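Local structure of endoribonuclease L-PSP/chorismate mutase-like domain-containing protein (2OTM) at residues Met3-Val11 and Lys81-Arg89; Ser35-Pro44 and Ser144-Leu154. The protein is of unknown function but belongs to the YjgF/chorismate mutase-like family and is a putative endoribonuclease, built as a trimer. All coordinates share one frame; numbering follows the deposited sequence. Where two conformers were deposited one is given.

Contact 1: Met3-Val11 and Lys81-Arg89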
HETATM    1  N   MSE B   3      -1.818  32.430  16.853  1.00 42.84           N
HETATM    2  CA  MSE B   3      -1.020  31.683  15.903  1.00 38.89           C
HETATM    3  C   MSE B   3      -1.797  30.637  15.204  1.00 35.44           C
HETATM    4  O   MSE B   3      -2.577  29.925  15.820  1.00 35.27           O
HETATM    5  CB  MSE B   3       0.136  31.081  16.630  1.00 34.70           C
HETATM    6  CG  MSE B   3       0.817  32.212  17.300  1.00 47.21           C
HETATM    7 SE   MSE B   3       2.409  31.653  17.813  0.75 45.35          SE
HETATM    8  CE  MSE B   3       1.755  31.077  19.516  1.00 34.53           C
ATOM      9  N   ASN B   4      -1.545  30.556  13.903  1.00 31.34           N
ATOM     10  CA  ASN B   4      -2.360  29.767  12.995  1.00 31.42           C
ATOM     11  C   ASN B   4      -1.727  28.405  12.821  1.00 25.34           C
ATOM     12  O   ASN B   4      -1.253  28.053  11.727  1.00 27.42           O
ATOM     13  CB  ASN B   4      -2.457  30.505  11.672  1.00 33.69           C
ATOM     14  CG  ASN B   4      -2.946  31.917  11.859  1.00 47.74           C
ATOM     15  OD1 ASN B   4      -4.109  32.124  12.220  1.00 61.41           O
ATOM     16  ND2 ASN B   4      -2.045  32.905  11.684  1.00 53.20           N
ATOM     17  N   THR B   5      -1.737  27.652  13.913  1.00 22.83           N
ATOM     18  CA  THR B   5      -1.172  26.321  13.958  1.00 22.89           C
ATOM     19  C   THR B   5      -2.283  25.322  13.625  1.00 23.18           C
ATOM     20  O   THR B   5      -3.471  25.648  13.728  1.00 22.31           O
ATOM     21  CB  THR B   5      -0.671  25.997  15.365  1.00 23.66           C
ATOM     22  OG1 THR B   5      -1.761  26.159  16.277  1.00 21.98           O
ATOM     23  CG2 THR B   5       0.543  26.896  15.807  1.00 24.24           C
ATOM     24  N   PRO B   6      -1.913  24.082  13.265  1.00 23.69           N
ATOM     25  CA  PRO B   6      -2.933  23.040  13.097  1.00 22.06           C
ATOM     26  C   PRO B   6      -3.755  22.848  14.388  1.00 23.93           C
ATOM     27  O   PRO B   6      -4.973  22.677  14.357  1.00 23.59           O
ATOM     28  CB  PRO B   6      -2.096  21.793  12.754  1.00 21.67           C
ATOM     29  CG  PRO B   6      -0.857  22.374  12.132  1.00 22.61           C
ATOM     30  CD  PRO B   6      -0.566  23.575  12.987  1.00 23.00           C
ATOM     31  N   GLU B   7      -3.085  22.953  15.517  1.00 24.13           N
ATOM     32  CA  GLU B   7      -3.755  22.871  16.795  1.00 24.75           C
ATOM     33  C   GLU B   7      -4.850  23.938  16.922  1.00 25.84           C
ATOM     34  O   GLU B   7      -5.942  23.622  17.386  1.00 26.13           O
ATOM     35  CB  GLU B   7      -2.761  22.978  17.939  1.00 26.70           C
ATOM     36  CG  GLU B   7      -1.852  21.768  18.137  1.00 25.12           C
ATOM     37  CD  GLU B   7      -0.571  21.765  17.289  1.00 23.32           C
ATOM     38  OE1 GLU B   7      -0.418  22.592  16.356  1.00 21.41           O
ATOM     39  OE2 GLU B   7       0.281  20.881  17.569  1.00 23.34           O
ATOM     40  N   SER B   8      -4.586  25.183  16.498  1.00 26.10           N
ATOM     41  CA  SER B   8      -5.623  26.232  16.604  1.00 27.26           C
ATOM     42  C   SER B   8      -6.816  25.920  15.703  1.00 27.94           C
ATOM     43  O   SER B   8      -7.977  26.224  16.048  1.00 28.23           O
ATOM     44  CB  SER B   8      -5.043  27.622  16.310  1.00 28.89           C
ATOM     45  OG  SER B   8      -4.649  27.738  14.960  1.00 33.27           O
ATOM     46  N   ARG B   9      -6.547  25.296  14.558  1.00 26.97           N
ATOM     47  CA  ARG B   9      -7.611  24.944  13.624  1.00 26.82           C
ATOM     48  C   ARG B   9      -8.483  23.810  14.158  1.00 27.85           C
ATOM     49  O   ARG B   9      -9.708  23.785  13.921  1.00 28.34           O
ATOM     50  CB  ARG B   9      -7.033  24.581  12.285  1.00 25.87           C
ATOM     51  CG  ARG B   9      -6.385  25.762  11.570  1.00 31.20           C
ATOM     52  CD  ARG B   9      -5.821  25.318  10.240  1.00 36.01           C
ATOM     53  NE  ARG B   9      -4.875  26.283   9.702  1.00 49.39           N
ATOM     54  CZ  ARG B   9      -3.548  26.140   9.610  1.00 53.12           C
ATOM     55  NH1 ARG B   9      -2.927  25.028   9.986  1.00 42.85           N
ATOM     56  NH2 ARG B   9      -2.830  27.141   9.097  1.00 59.23           N
ATOM     57  N   LEU B  10      -7.861  22.865  14.863  1.00 25.73           N
ATOM     58  CA  LEU B  10      -8.619  21.831  15.564  1.00 27.01           C
ATOM     59  C   LEU B  10      -9.533  22.487  16.609  1.00 28.23           C
ATOM     60  O   LEU B  10     -10.713  22.164  16.715  1.00 28.90           O
ATOM     61  CB  LEU B  10      -7.676  20.816  16.237  1.00 25.11           C
ATOM     62  CG  LEU B  10      -6.916  19.844  15.318  1.00 26.67           C
ATOM     63  CD1 LEU B  10      -5.725  19.226  16.035  1.00 25.48           C
ATOM     64  CD2 LEU B  10      -7.841  18.728  14.721  1.00 25.47           C
ATOM     65  N   VAL B  11      -8.983  23.422  17.373  1.00 30.35           N
ATOM     66  CA  VAL B  11      -9.786  24.132  18.373  1.00 32.41           C
ATOM     67  C   VAL B  11     -10.935  24.845  17.669  1.00 34.15           C
ATOM     68  O   VAL B  11     -12.097  24.693  18.050  1.00 36.08           O
ATOM     69  CB  VAL B  11      -8.948  25.122  19.195  1.00 31.88           C
ATOM     70  CG1 VAL B  11      -9.862  26.024  20.052  1.00 31.18           C
ATOM     71  CG2 VAL B  11      -7.928  24.369  20.058  1.00 29.66           C
ATOM     72  N   LYS B  81       0.839  14.131  16.333  1.00 23.08           N
ATOM     73  CA  LYS B  81       1.156  15.106  17.375  1.00 25.70           C
ATOM     74  C   LYS B  81       2.014  14.499  18.477  1.00 28.62           C
ATOM     75  O   LYS B  81       2.898  15.161  19.043  1.00 25.60           O
ATOM     76  CB  LYS B  81      -0.107  15.680  18.013  1.00 27.57           C
ATOM     77  CG  LYS B  81       0.224  16.722  19.111  1.00 30.78           C
ATOM     78  CD  LYS B  81      -0.774  17.836  19.183  1.00 29.66           C
ATOM     79  CE  LYS B  81      -0.496  18.761  20.384  1.00 29.08           C
ATOM     80  NZ  LYS B  81       0.558  19.804  20.132  1.00 20.97           N
ATOM     81  N   GLN B  82       1.733  13.240  18.800  1.00 27.16           N
ATOM     82  CA  GLN B  82       2.542  12.530  19.777  1.00 28.94           C
ATOM     83  C   GLN B  82       3.969  12.359  19.292  1.00 28.70           C
ATOM     84  O   GLN B  82       4.906  12.521  20.060  1.00 31.22           O
ATOM     85  CB  GLN B  82       1.930  11.175  20.094  1.00 28.39           C
ATOM     86  CG  GLN B  82       2.502  10.516  21.327  1.00 36.40           C
ATOM     87  CD  GLN B  82       2.120   9.047  21.395  1.00 46.98           C
ATOM     88  OE1 GLN B  82       1.409   8.630  22.302  1.00 50.77           O
ATOM     89  NE2 GLN B  82       2.557   8.266  20.405  1.00 45.81           N
ATOM     90  N   ALA B  83       4.131  12.050  18.017  1.00 26.43           N
ATOM     91  CA  ALA B  83       5.432  11.883  17.436  1.00 26.56           C
ATOM     92  C   ALA B  83       6.221  13.199  17.342  1.00 27.33           C
ATOM     93  O   ALA B  83       7.415  13.194  17.611  1.00 27.79           O
ATOM     94  CB  ALA B  83       5.299  11.280  16.063  1.00 24.12           C
ATOM     95  N   CYS B  84       5.573  14.308  16.965  1.00 26.04           N
ATOM     96  CA  CYS B  84       6.388  15.503  16.689  0.50 26.62           C
ATOM     97  C   CYS B  84       6.196  16.659  17.650  1.00 26.22           C
ATOM     98  O   CYS B  84       6.936  17.625  17.575  1.00 25.33           O
ATOM     99  CB  CYS B  84       6.221  15.956  15.245  0.50 26.18           C
ATOM    100  SG  CYS B  84       4.597  16.519  14.886  0.50 23.69           S
ATOM    101  N   GLY B  85       5.249  16.545  18.570  1.00 25.21           N
ATOM    102  CA  GLY B  85       5.078  17.547  19.628  1.00 25.50           C
ATOM    103  C   GLY B  85       4.234  18.726  19.213  1.00 26.78           C
ATOM    104  O   GLY B  85       3.228  19.033  19.872  1.00 29.37           O
ATOM    105  N   GLU B  86       4.652  19.401  18.146  1.00 25.08           N
ATOM    106  CA  GLU B  86       3.966  20.544  17.589  1.00 23.42           C
ATOM    107  C   GLU B  86       3.673  20.168  16.162  1.00 22.57           C
ATOM    108  O   GLU B  86       4.585  19.874  15.403  1.00 22.11           O
ATOM    109  CB  GLU B  86       4.873  21.773  17.650  1.00 23.45           C
ATOM    110  CG  GLU B  86       5.070  22.347  19.053  1.00 25.37           C
ATOM    111  CD  GLU B  86       3.816  23.020  19.598  1.00 28.06           C
ATOM    112  OE1 GLU B  86       3.019  23.588  18.810  1.00 24.77           O
ATOM    113  OE2 GLU B  86       3.617  22.977  20.827  1.00 33.35           O
ATOM    114  N   LEU B  87       2.395  20.179  15.797  1.00 21.96           N
ATOM    115  CA  LEU B  87       1.983  19.814  14.451  1.00 22.06           C
ATOM    116  C   LEU B  87       2.500  20.817  13.410  1.00 22.54           C
ATOM    117  O   LEU B  87       2.551  20.497  12.232  1.00 22.42           O
ATOM    118  CB  LEU B  87       0.463  19.675  14.385  1.00 21.03           C
ATOM    119  CG  LEU B  87      -0.153  18.442  15.074  1.00 21.43           C
ATOM    120  CD1 LEU B  87      -1.661  18.553  15.113  1.00 20.73           C
ATOM    121  CD2 LEU B  87       0.268  17.131  14.383  1.00 20.63           C
ATOM    122  N   SER B  88       2.883  22.025  13.846  1.00 22.51           N
ATOM    123  CA  SER B  88       3.579  22.979  12.960  1.00 22.64           C
ATOM    124  C   SER B  88       4.882  22.461  12.388  1.00 23.43           C
ATOM    125  O   SER B  88       5.402  22.988  11.419  1.00 23.09           O
ATOM    126  CB  SER B  88       3.911  24.259  13.737  1.00 22.93           C
ATOM    127  OG  SER B  88       2.722  24.919  14.086  1.00 24.18           O
ATOM    128  N   ARG B  89       5.445  21.463  13.043  1.00 22.85           N
ATOM    129  CA  ARG B  89       6.700  20.839  12.602  1.00 24.93           C
ATOM    130  C   ARG B  89       6.547  19.993  11.336  1.00 24.92           C
ATOM    131  O   ARG B  89       7.533  19.660  10.654  1.00 27.47           O
ATOM    132  CB  ARG B  89       7.310  20.034  13.735  1.00 23.40           C
ATOM    133  CG  ARG B  89       7.710  20.926  14.932  1.00 25.49           C
ATOM    134  CD  ARG B  89       8.235  20.175  16.152  1.00 27.93           C
ATOM    135  NE  ARG B  89       8.581  21.179  17.173  1.00 27.59           N
ATOM    136  CZ  ARG B  89       8.496  21.037  18.499  1.00 34.48           C
ATOM    137  NH1 ARG B  89       8.119  19.902  19.054  1.00 25.68           N
ATOM    138  NH2 ARG B  89       8.821  22.061  19.289  1.00 29.31           N
TER
HETATM  139  O   HOH W   1       2.134  23.441  16.245  1.00 20.31           O
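E7, in the first turn of helix 6-12, reaches across to the turn that ends helix 62-84, so this is a carboxylate-centred contact between two helix ends, partly buried, its centre about 15 Å from that of the chain. Two donors from 81-89 converge on one oxygen. E7 OE2 takes the backbone N-H of L87 on its syn lone pair at 2.8 Å, almost straight at 174°, while K81 NZ comes from the anti side, tilted out of the carboxylate plane, 2.8 Å from E7 OE2, and completes a salt bridge. The bend in the E7 chain (chi2 86°) turns its carboxylate toward this pair. K81 NZ also donates to G85 O, the carbonyl of the positive-phi residue just after the helix, tying the salt bridge to the turn. A water donates to E7 OE1 and E86 OE1 and accepts from S88 N; it lies between two like charges, whose nearest oxygens, E7 OE2 and E86 OE1, are 4.0 Å apart.

In an apolar seam alongside, P6 CB lies 3.7 Å from L87 CB, L10 meets the far end of the same leucine, and I123 and F124 of helix 109-124 pack against this seam. T5 caps helix 6-12, its OG1 accepting from S8 N. With a lysine and a backbone N-H donating to OE2, the E7 carboxylate is probably stabilised in its charged form despite the nearby E86.

Contact 2: Ser35-Pro44 and Ser144-Leu154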
ATOM      1  N   SER B  35      13.405  11.981   6.603  1.00 25.51           N
ATOM      2  CA  SER B  35      12.437  13.024   6.918  1.00 26.09           C
ATOM      3  C   SER B  35      10.975  12.536   6.808  1.00 24.94           C
ATOM      4  O   SER B  35      10.053  13.333   6.924  1.00 26.06           O
ATOM      5  CB  SER B  35      12.647  14.185   5.956  1.00 30.46           C
ATOM      6  OG  SER B  35      12.287  13.782   4.631  1.00 40.22           O
ATOM      7  N   GLN B  36      10.777  11.228   6.628  1.00 22.27           N
ATOM      8  CA  GLN B  36       9.457  10.662   6.379  1.00 22.49           C
ATOM      9  C   GLN B  36       8.953   9.941   7.613  1.00 23.59           C
ATOM     10  O   GLN B  36       9.579   9.010   8.085  1.00 26.25           O
ATOM     11  CB  GLN B  36       9.527   9.690   5.193  1.00 23.04           C
ATOM     12  CG  GLN B  36       9.908  10.381   3.901  1.00 27.57           C
ATOM     13  CD  GLN B  36      10.262   9.431   2.788  1.00 35.58           C
ATOM     14  OE1 GLN B  36      11.337   9.522   2.235  1.00 45.25           O
ATOM     15  NE2 GLN B  36       9.373   8.512   2.458  1.00 39.56           N
ATOM     16  N   LEU B  37       7.833  10.416   8.139  1.00 21.61           N
ATOM     17  CA  LEU B  37       7.161   9.857   9.293  1.00 21.95           C
ATOM     18  C   LEU B  37       5.897   9.161   8.794  1.00 22.27           C
ATOM     19  O   LEU B  37       5.119   9.767   8.055  1.00 23.58           O
ATOM     20  CB  LEU B  37       6.798  10.996  10.240  1.00 22.58           C
ATOM     21  CG  LEU B  37       5.879  10.763  11.441  1.00 27.53           C
ATOM     22  CD1 LEU B  37       6.459   9.800  12.404  1.00 28.81           C
ATOM     23  CD2 LEU B  37       5.660  12.095  12.134  1.00 31.28           C
HETATM   24  N   MSE B  38       5.707   7.900   9.170  1.00 22.50           N
HETATM   25  CA  MSE B  38       4.558   7.151   8.694  1.00 21.53           C
HETATM   26  C   MSE B  38       3.884   6.442   9.846  1.00 21.93           C
HETATM   27  O   MSE B  38       4.544   5.847  10.690  1.00 21.04           O
HETATM   28  CB  MSE B  38       4.981   6.180   7.619  1.00 22.29           C
HETATM   29  CG  MSE B  38       6.017   5.192   8.046  1.00 28.37           C
HETATM   30 SE   MSE B  38       6.845   4.434   6.500  0.75 29.81          SE
HETATM   31  CE  MSE B  38       7.800   5.916   5.857  1.00 30.04           C
ATOM     32  N   THR B  39       2.557   6.502   9.885  1.00 21.37           N
ATOM     33  CA  THR B  39       1.813   5.818  10.940  1.00 20.26           C
ATOM     34  C   THR B  39       1.525   4.356  10.554  1.00 21.37           C
ATOM     35  O   THR B  39       1.581   3.974   9.384  1.00 21.22           O
ATOM     36  CB  THR B  39       0.491   6.535  11.253  1.00 23.05           C
ATOM     37  OG1 THR B  39      -0.456   6.312  10.185  1.00 21.01           O
ATOM     38  CG2 THR B  39       0.741   8.012  11.439  1.00 19.17           C
ATOM     39  N   SER B  40       1.214   3.547  11.565  1.00 19.54           N
ATOM     40  CA  SER B  40       0.530   2.285  11.376  1.00 18.85           C
ATOM     41  C   SER B  40      -0.965   2.623  11.296  1.00 19.80           C
ATOM     42  O   SER B  40      -1.340   3.786  11.203  1.00 18.98           O
ATOM     43  CB  SER B  40       0.843   1.327  12.512  1.00 20.33           C
ATOM     44  OG  SER B  40       2.210   0.947  12.462  1.00 20.04           O
ATOM     45  N   GLY B  41      -1.816   1.612  11.253  1.00 20.16           N
ATOM     46  CA  GLY B  41      -3.236   1.844  10.969  1.00 18.71           C
ATOM     47  C   GLY B  41      -3.960   2.530  12.099  1.00 19.96           C
ATOM     48  O   GLY B  41      -3.804   2.156  13.260  1.00 21.33           O
ATOM     49  N   GLN B  42      -4.792   3.512  11.746  1.00 19.59           N
ATOM     50  CA  GLN B  42      -5.522   4.331  12.702  1.00 19.89           C
ATOM     51  C   GLN B  42      -7.020   4.146  12.502  1.00 20.24           C
ATOM     52  O   GLN B  42      -7.486   4.125  11.391  1.00 19.90           O
ATOM     53  CB  GLN B  42      -5.179   5.804  12.511  1.00 21.91           C
ATOM     54  CG  GLN B  42      -3.711   6.082  12.607  1.00 23.16           C
ATOM     55  CD  GLN B  42      -3.193   6.010  14.024  1.00 30.57           C
ATOM     56  OE1 GLN B  42      -3.829   6.485  14.953  1.00 29.16           O
ATOM     57  NE2 GLN B  42      -2.014   5.412  14.190  1.00 33.41           N
ATOM     58  N   PHE B  43      -7.729   3.958  13.611  1.00 20.15           N
ATOM     59  CA  PHE B  43      -9.132   3.555  13.618  1.00 20.29           C
ATOM     60  C   PHE B  43     -10.026   4.704  14.063  1.00 19.05           C
ATOM     61  O   PHE B  43      -9.568   5.641  14.757  1.00 19.67           O
ATOM     62  CB  PHE B  43      -9.305   2.447  14.647  1.00 21.85           C
ATOM     63  CG  PHE B  43      -8.595   1.175  14.304  1.00 18.92           C
ATOM     64  CD1 PHE B  43      -7.262   0.977  14.675  1.00 26.31           C
ATOM     65  CD2 PHE B  43      -9.255   0.160  13.633  1.00 24.50           C
ATOM     66  CE1 PHE B  43      -6.606  -0.207  14.353  1.00 30.30           C
ATOM     67  CE2 PHE B  43      -8.599  -1.019  13.305  1.00 27.93           C
ATOM     68  CZ  PHE B  43      -7.272  -1.202  13.662  1.00 28.41           C
ATOM     69  N   PRO B  44     -11.320   4.615  13.756  1.00 20.27           N
ATOM     70  CA  PRO B  44     -12.269   5.615  14.201  1.00 20.16           C
ATOM     71  C   PRO B  44     -12.761   5.402  15.645  1.00 20.40           C
ATOM     72  O   PRO B  44     -13.888   4.939  15.894  1.00 20.55           O
ATOM     73  CB  PRO B  44     -13.403   5.506  13.173  1.00 21.85           C
ATOM     74  CG  PRO B  44     -13.413   4.112  12.782  1.00 19.49           C
ATOM     75  CD  PRO B  44     -11.969   3.595  12.910  1.00 18.61           C
ATOM     76  N   SER B 144     -13.576  -3.046  12.026  1.00 18.68           N
ATOM     77  CA  SER B 144     -13.662  -1.627  11.766  1.00 19.02           C
ATOM     78  C   SER B 144     -14.203  -1.343  10.370  1.00 20.89           C
ATOM     79  O   SER B 144     -13.919  -2.048   9.413  1.00 20.23           O
ATOM     80  CB  SER B 144     -12.292  -0.972  11.916  1.00 18.99           C
ATOM     81  OG  SER B 144     -12.365   0.455  11.853  1.00 19.35           O
ATOM     82  N   LEU B 145     -14.981  -0.280  10.231  1.00 19.54           N
ATOM     83  CA  LEU B 145     -15.410   0.148   8.906  1.00 17.46           C
ATOM     84  C   LEU B 145     -14.230   0.650   8.078  1.00 20.08           C
ATOM     85  O   LEU B 145     -14.211   0.490   6.858  1.00 19.57           O
ATOM     86  CB  LEU B 145     -16.454   1.233   9.024  1.00 19.54           C
ATOM     87  CG  LEU B 145     -16.903   1.912   7.746  1.00 17.63           C
ATOM     88  CD1 LEU B 145     -17.607   0.898   6.834  1.00 18.72           C
ATOM     89  CD2 LEU B 145     -17.815   3.016   8.190  1.00 17.37           C
ATOM     90  N   CYS B 146     -13.240   1.246   8.739  1.00 20.38           N
ATOM     91  CA  CYS B 146     -12.142   1.828   8.016  1.00 21.21           C
ATOM     92  C   CYS B 146     -10.845   1.852   8.792  1.00 22.41           C
ATOM     93  O   CYS B 146     -10.816   1.689  10.020  1.00 21.54           O
ATOM     94  CB  CYS B 146     -12.492   3.253   7.580  1.00 20.25           C
ATOM     95  SG  CYS B 146     -12.681   4.464   8.934  1.00 25.20           S
ATOM     96  N   LEU B 147      -9.781   2.060   8.042  1.00 20.09           N
ATOM     97  CA  LEU B 147      -8.451   2.231   8.600  1.00 20.34           C
ATOM     98  C   LEU B 147      -7.740   3.313   7.797  1.00 19.37           C
ATOM     99  O   LEU B 147      -7.793   3.312   6.546  1.00 21.78           O
ATOM    100  CB  LEU B 147      -7.749   0.879   8.485  1.00 23.27           C
ATOM    101  CG  LEU B 147      -6.622   0.333   9.325  1.00 33.22           C
ATOM    102  CD1 LEU B 147      -6.871   0.420  10.815  1.00 30.59           C
ATOM    103  CD2 LEU B 147      -6.439  -1.133   8.874  1.00 31.05           C
ATOM    104  N   VAL B 148      -7.007   4.188   8.485  1.00 19.83           N
ATOM    105  CA  VAL B 148      -6.324   5.292   7.838  1.00 19.62           C
ATOM    106  C   VAL B 148      -4.846   5.258   8.214  1.00 19.91           C
ATOM    107  O   VAL B 148      -4.493   4.965   9.364  1.00 20.20           O
ATOM    108  CB  VAL B 148      -6.995   6.657   8.256  1.00 21.42           C
ATOM    109  CG1 VAL B 148      -6.112   7.829   7.961  1.00 28.26           C
ATOM    110  CG2 VAL B 148      -8.375   6.788   7.564  1.00 24.15           C
ATOM    111  N   TYR B 149      -3.995   5.553   7.230  1.00 19.11           N
ATOM    112  CA  TYR B 149      -2.563   5.674   7.398  1.00 19.38           C
ATOM    113  C   TYR B 149      -2.136   7.016   6.814  1.00 20.36           C
ATOM    114  O   TYR B 149      -2.535   7.375   5.707  1.00 19.95           O
ATOM    115  CB  TYR B 149      -1.823   4.583   6.621  1.00 19.40           C
ATOM    116  CG  TYR B 149      -2.123   3.181   7.056  1.00 19.30           C
ATOM    117  CD1 TYR B 149      -3.291   2.534   6.670  1.00 22.11           C
ATOM    118  CD2 TYR B 149      -1.202   2.470   7.802  1.00 20.84           C
ATOM    119  CE1 TYR B 149      -3.554   1.221   7.075  1.00 26.85           C
ATOM    120  CE2 TYR B 149      -1.454   1.151   8.229  1.00 19.71           C
ATOM    121  CZ  TYR B 149      -2.643   0.539   7.857  1.00 23.14           C
ATOM    122  OH  TYR B 149      -2.857  -0.758   8.252  1.00 21.40           O
ATOM    123  N   LEU B 150      -1.299   7.735   7.542  1.00 20.76           N
ATOM    124  CA  LEU B 150      -0.772   9.028   7.097  1.00 19.13           C
ATOM    125  C   LEU B 150       0.747   8.967   6.981  1.00 20.08           C
ATOM    126  O   LEU B 150       1.401   8.203   7.679  1.00 18.50           O
ATOM    127  CB  LEU B 150      -1.140  10.129   8.069  1.00 19.43           C
ATOM    128  CG  LEU B 150      -2.622  10.457   8.249  1.00 22.73           C
ATOM    129  CD1 LEU B 150      -2.762  11.641   9.154  1.00 22.49           C
ATOM    130  CD2 LEU B 150      -3.293  10.724   6.924  1.00 19.95           C
ATOM    131  N   PHE B 151       1.270   9.773   6.065  1.00 20.24           N
ATOM    132  CA  PHE B 151       2.690   9.895   5.802  1.00 19.64           C
ATOM    133  C   PHE B 151       2.996  11.403   5.765  1.00 20.94           C
ATOM    134  O   PHE B 151       2.328  12.158   5.039  1.00 22.85           O
ATOM    135  CB  PHE B 151       3.030   9.309   4.454  1.00 22.02           C
ATOM    136  CG  PHE B 151       2.694   7.840   4.304  1.00 21.33           C
ATOM    137  CD1 PHE B 151       1.398   7.437   4.053  1.00 24.42           C
ATOM    138  CD2 PHE B 151       3.666   6.890   4.397  1.00 24.37           C
ATOM    139  CE1 PHE B 151       1.078   6.106   3.920  1.00 28.23           C
ATOM    140  CE2 PHE B 151       3.353   5.537   4.251  1.00 28.06           C
ATOM    141  CZ  PHE B 151       2.065   5.160   4.019  1.00 27.47           C
ATOM    142  N   ALA B 152       3.987  11.822   6.552  1.00 20.96           N
ATOM    143  CA  ALA B 152       4.301  13.225   6.755  1.00 20.49           C
ATOM    144  C   ALA B 152       5.773  13.447   6.526  1.00 20.01           C
ATOM    145  O   ALA B 152       6.592  12.574   6.814  1.00 22.55           O
ATOM    146  CB  ALA B 152       3.920  13.684   8.157  1.00 19.32           C
ATOM    147  N   GLU B 153       6.092  14.629   6.020  1.00 20.00           N
ATOM    148  CA  GLU B 153       7.464  15.101   5.862  1.00 19.34           C
ATOM    149  C   GLU B 153       7.789  16.060   6.991  1.00 21.38           C
ATOM    150  O   GLU B 153       7.012  16.975   7.267  1.00 21.57           O
ATOM    151  CB  GLU B 153       7.635  15.837   4.520  1.00 22.40           C
ATOM    152  CG  GLU B 153       9.069  16.167   4.219  1.00 23.65           C
ATOM    153  CD  GLU B 153       9.278  17.004   2.966  1.00 28.14           C
ATOM    154  OE1 GLU B 153       8.303  17.432   2.320  1.00 28.59           O
ATOM    155  OE2 GLU B 153      10.457  17.254   2.666  1.00 30.49           O
ATOM    156  N   LEU B 154       8.916  15.829   7.648  1.00 21.98           N
ATOM    157  CA  LEU B 154       9.403  16.690   8.722  1.00 26.26           C
ATOM    158  C   LEU B 154      10.601  17.492   8.228  1.00 30.72           C
ATOM    159  O   LEU B 154      11.061  18.416   8.907  1.00 31.28           O
ATOM    160  CB  LEU B 154       9.852  15.841   9.898  1.00 29.10           C
ATOM    161  CG  LEU B 154       8.817  14.876  10.476  1.00 29.99           C
ATOM    162  CD1 LEU B 154       9.556  13.890  11.360  1.00 38.53           C
ATOM    163  CD2 LEU B 154       7.722  15.625  11.224  1.00 37.66           C
ATOM    164  OXT LEU B 154      11.143  17.193   7.152  1.00 31.75           O
TER
HETATM  165  O   HOH W   2      12.580  14.994   2.181  1.00 44.11           O
HETATM  166  O   HOH W   3       1.413   5.139   7.080  1.00 32.70           O
HETATM  167  O   HOH W   4      -1.358  -1.250  10.760  1.00 17.39           O
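T39 replaces a backbone acceptor with its own hydroxyl: L150 N donates to T39 OG1 at 3.1 Å, nearly straight at 170°, where the antiparallel pairing of strands 36-39 and 146-153 is interrupted. The two strands run side by side within the mixed sheet of the YjgF-like fold. Regular pairing leads up to T39, with L37 and A152 joined by two bonds of 2.8 Å between L37 N and A152 O and between A152 N and L37 O. After T39 the register slips by one residue, and pairing resumes at Q42 and V148. The chi1 of 73° puts T39 OG1 between its own N and carbonyl carbon, where it accepts from L150 N and donates to S40 O. A valine here would probably leave L150 N without its acceptor and S40 O without this donor, disturbing the join between the two paired regions.

In the slip, G41 lies over one face of the Y149 ring, its CA 3.6 Å from the centroid in a CH-pi contact. T39 O meets the edge of the same ring and also accepts from R95 of the second subunit, so the irregular stretch faces a subunit interface. Before the slip, M38 CB packs obliquely against the F151 ring, 3.6 Å from F151 CD2. Beyond Q42, near the start of strand 146-153, F43 and L147 lie side by side, and L147 CD1 sits over the F43 ring face, 3.4 Å from its centroid and 16° off the normal.

How the contacts relate
From the N terminus, segment 3-11 enters helix 6-12, and contact 1 closes a long loop when the chain returns at 81-89, after strands 30-33 and 36-39, at the C-terminal end of helix 62-84. Contact 2 opens inside that loop, at 35-44, and closes only at the C terminus, at 144-154, so the two closures cross rather than nest. Contact 1 joins the first helix to the end of helix 62-84; contact 2 joins an early strand to the last one, within the five-stranded sheet. Their centres lie about 16 Å apart, yet the two sites touch: A83 CB packs 4.0 Å from L37 CD2, bringing the end of helix 62-84 against the sheet.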